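Side-chain contact in gluconate kinase (PDB 3LL3), which probably phosphorylates a sugar or sugar acid such as gluconate at the expense of ATP, as an FGGY-family carbohydrate kinase that also binds D-xylulose: residues 79-84 with 281-286. Numbering follows the deposited sequence.
Sequences QMHSLI and FCYPAD. With XUL (D-xylulose), chain E.
Tyr-283 reaches from strand 281-284 to meet Met-80 and His-81, two neighbours in the loop that follows strand 70-78. Met-80, a selenomethionine, crosses the tyrosine obliquely: its terminal CE lies 3.6 Å from Tyr-283 CD2, and SE stands 5.0 Å from the ring centroid, well off the ring normal, in a Met-aromatic contact. The bend at the end of this side chain (chi3 76°) turns CE to the phenol ring while SE also touches C1 of D-xylulose. The imidazole of His-81 presents its CE1 corner to the phenol oxygen, His-81 CE1 lying 3.2 Å from Tyr-283 OH, with the two ring planes inclined at 66°. Met-80 CB covers one face of that imidazole, and a hydrogen bond joins His-81 ND1 to the carbonyl of Gly-178. The other ring nitrogen donates a nearly straight hydrogen bond to the sugar, 2.9 Å from His-81 NE2 to XUL O2. A second grip comes from the backbone, Met-80 N donating to XUL O5 over 3.0 Å. Behind the tyrosine, Phe-281 lies against one face of its ring, and Phe-281 CE2 approaches XUL O1 at 3.4 Å. An alanine in place of Tyr-283 would probably open a gap beside Met-80 CE, leave His-81 CE1 without the phenol oxygen at its edge and take away the ring that Phe-281 packs on. Loop and strand, from the N-terminal and C-terminal FGGY regions, thus wall the sugar pocket together, and Asp-239 and Arg-344 bond the same ligand. Direct polar recognition here falls to His-81 and the Met-80 amide, whereas Tyr-283 makes no hydrogen bond across the contact and adds ring surface to the wall.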
loop_
_atom_site.group_PDB
_atom_site.type_symbol
_atom_site.label_atom_id
_atom_site.label_comp_id
_atom_site.label_asym_id
_atom_site.label_seq_id
_atom_site.Cartn_x
_atom_site.Cartn_y
_atom_site.Cartn_z
ATOM N N GLN A 79 11.716 -32.025 -9.017
ATOM C CA GLN A 79 10.820 -30.945 -9.389
ATOM C C GLN A 79 9.616 -31.531 -10.128
ATOM O O GLN A 79 9.706 -32.603 -10.713
ATOM C CB GLN A 79 11.536 -29.977 -10.326
ATOM C CG GLN A 79 11.904 -30.618 -11.651
ATOM C CD GLN A 79 12.811 -29.751 -12.506
ATOM O OE1 GLN A 79 14.040 -29.814 -12.405
ATOM N NE2 GLN A 79 12.208 -28.970 -13.388
HETATM N N MSE A 80 8.501 -30.818 -10.088
HETATM C CA MSE A 80 7.254 -31.271 -10.689
HETATM C C MSE A 80 6.906 -30.486 -11.942
HETATM O O MSE A 80 7.463 -29.421 -12.179
HETATM C CB MSE A 80 6.113 -31.129 -9.695
HETATM C CG MSE A 80 6.316 -31.921 -8.432
HETATM SE SE MSE A 80 4.756 -31.824 -7.245
HETATM C CE MSE A 80 3.583 -33.081 -8.237
ATOM N N HIS A 81 6.003 -31.047 -12.743
ATOM C CA HIS A 81 5.357 -30.331 -13.834
ATOM C C HIS A 81 6.252 -30.136 -15.061
ATOM O O HIS A 81 5.858 -29.453 -16.003
ATOM C CB HIS A 81 4.833 -28.961 -13.361
ATOM C CG HIS A 81 4.104 -28.998 -12.050
ATOM N ND1 HIS A 81 3.027 -29.828 -11.810
ATOM C CD2 HIS A 81 4.287 -28.287 -10.911
ATOM C CE1 HIS A 81 2.597 -29.644 -10.574
ATOM N NE2 HIS A 81 3.340 -28.711 -10.008
ATOM N N SER A 82 7.444 -30.719 -15.063
ATOM C CA SER A 82 8.332 -30.549 -16.207
ATOM C C SER A 82 7.852 -31.421 -17.373
ATOM O O SER A 82 7.201 -32.441 -17.173
ATOM C CB SER A 82 9.787 -30.879 -15.862
ATOM O OG SER A 82 10.002 -32.285 -15.746
ATOM N N LEU A 83 8.184 -31.004 -18.587
ATOM C CA LEU A 83 7.704 -31.677 -19.778
ATOM C C LEU A 83 8.811 -31.748 -20.817
ATOM O O LEU A 83 9.438 -30.743 -21.142
ATOM C CB LEU A 83 6.498 -30.932 -20.349
ATOM C CG LEU A 83 5.904 -31.562 -21.610
ATOM C CD1 LEU A 83 5.492 -32.999 -21.304
ATOM C CD2 LEU A 83 4.721 -30.745 -22.117
ATOM N N ILE A 84 9.038 -32.952 -21.327
ATOM C CA ILE A 84 10.079 -33.209 -22.315
ATOM C C ILE A 84 9.531 -34.135 -23.384
ATOM O O ILE A 84 8.916 -35.153 -23.050
ATOM C CB ILE A 84 11.250 -33.979 -21.691
ATOM C CG1 ILE A 84 11.883 -33.194 -20.540
ATOM C CG2 ILE A 84 12.279 -34.367 -22.761
ATOM C CD1 ILE A 84 12.872 -34.015 -19.743
ATOM N N PHE A 281 -4.162 -27.586 -4.788
ATOM C CA PHE A 281 -4.060 -28.754 -5.635
ATOM C C PHE A 281 -4.398 -29.998 -4.832
ATOM O O PHE A 281 -4.346 -29.986 -3.597
ATOM C CB PHE A 281 -2.666 -28.869 -6.277
ATOM C CG PHE A 281 -1.512 -29.046 -5.275
ATOM C CD1 PHE A 281 -1.408 -30.193 -4.495
ATOM C CD2 PHE A 281 -0.525 -28.084 -5.159
ATOM C CE1 PHE A 281 -0.346 -30.377 -3.616
ATOM C CE2 PHE A 281 0.546 -28.247 -4.267
ATOM C CZ PHE A 281 0.633 -29.400 -3.499
ATOM N N CYS A 282 -4.743 -31.066 -5.536
ATOM C CA CYS A 282 -4.862 -32.386 -4.924
ATOM C C CYS A 282 -4.109 -33.390 -5.798
ATOM O O CYS A 282 -4.548 -33.699 -6.914
ATOM C CB CYS A 282 -6.328 -32.784 -4.739
ATOM S SG CYS A 282 -6.617 -34.500 -4.191
ATOM N N TYR A 283 -2.955 -33.848 -5.307
ATOM C CA TYR A 283 -2.056 -34.738 -6.051
ATOM C C TYR A 283 -2.005 -36.096 -5.356
ATOM O O TYR A 283 -1.416 -36.223 -4.262
ATOM C CB TYR A 283 -0.614 -34.197 -6.113
ATOM C CG TYR A 283 -0.434 -32.832 -6.757
ATOM C CD1 TYR A 283 -1.324 -32.366 -7.725
ATOM C CD2 TYR A 283 0.657 -32.026 -6.427
ATOM C CE1 TYR A 283 -1.145 -31.131 -8.327
ATOM C CE2 TYR A 283 0.837 -30.779 -7.014
ATOM C CZ TYR A 283 -0.070 -30.341 -7.967
ATOM O OH TYR A 283 0.096 -29.118 -8.573
ATOM N N PRO A 284 -2.611 -37.118 -5.978
ATOM C CA PRO A 284 -2.582 -38.469 -5.394
ATOM C C PRO A 284 -1.159 -38.987 -5.147
ATOM O O PRO A 284 -0.244 -38.661 -5.914
ATOM C CB PRO A 284 -3.270 -39.337 -6.466
ATOM C CG PRO A 284 -4.131 -38.401 -7.238
ATOM C CD PRO A 284 -3.440 -37.043 -7.196
ATOM N N ALA A 285 -0.986 -39.789 -4.100
ATOM C CA ALA A 285 0.269 -40.500 -3.855
ATOM C C ALA A 285 0.030 -42.013 -4.019
ATOM O O ALA A 285 0.896 -42.764 -4.482
ATOM C CB ALA A 285 0.798 -40.172 -2.442
ATOM N N ASP A 286 -1.160 -42.444 -3.623
ATOM C CA ASP A 286 -1.635 -43.804 -3.871
ATOM C C ASP A 286 -3.108 -43.796 -3.524
ATOM O O ASP A 286 -3.704 -42.721 -3.341
ATOM C CB ASP A 286 -0.876 -44.834 -3.042
ATOM C CG ASP A 286 -0.895 -44.512 -1.560
ATOM O OD1 ASP A 286 -1.990 -44.501 -0.948
ATOM O OD2 ASP A 286 0.192 -44.267 -1.005
HETATM C C1 XUL E . 4.511 -28.383 -6.037
HETATM C C2 XUL E . 4.242 -27.393 -7.184
HETATM C C3 XUL E . 5.410 -26.576 -7.804
HETATM C C4 XUL E . 6.830 -27.059 -7.446
HETATM C C5 XUL E . 7.225 -28.385 -8.124
HETATM O O1 XUL E . 3.873 -27.940 -4.863
HETATM O O2 XUL E . 3.108 -27.223 -7.562
HETATM O O3 XUL E . 5.326 -25.242 -7.368
HETATM O O4 XUL E . 7.730 -26.055 -7.853
HETATM O O5 XUL E . 8.623 -28.512 -8.221
#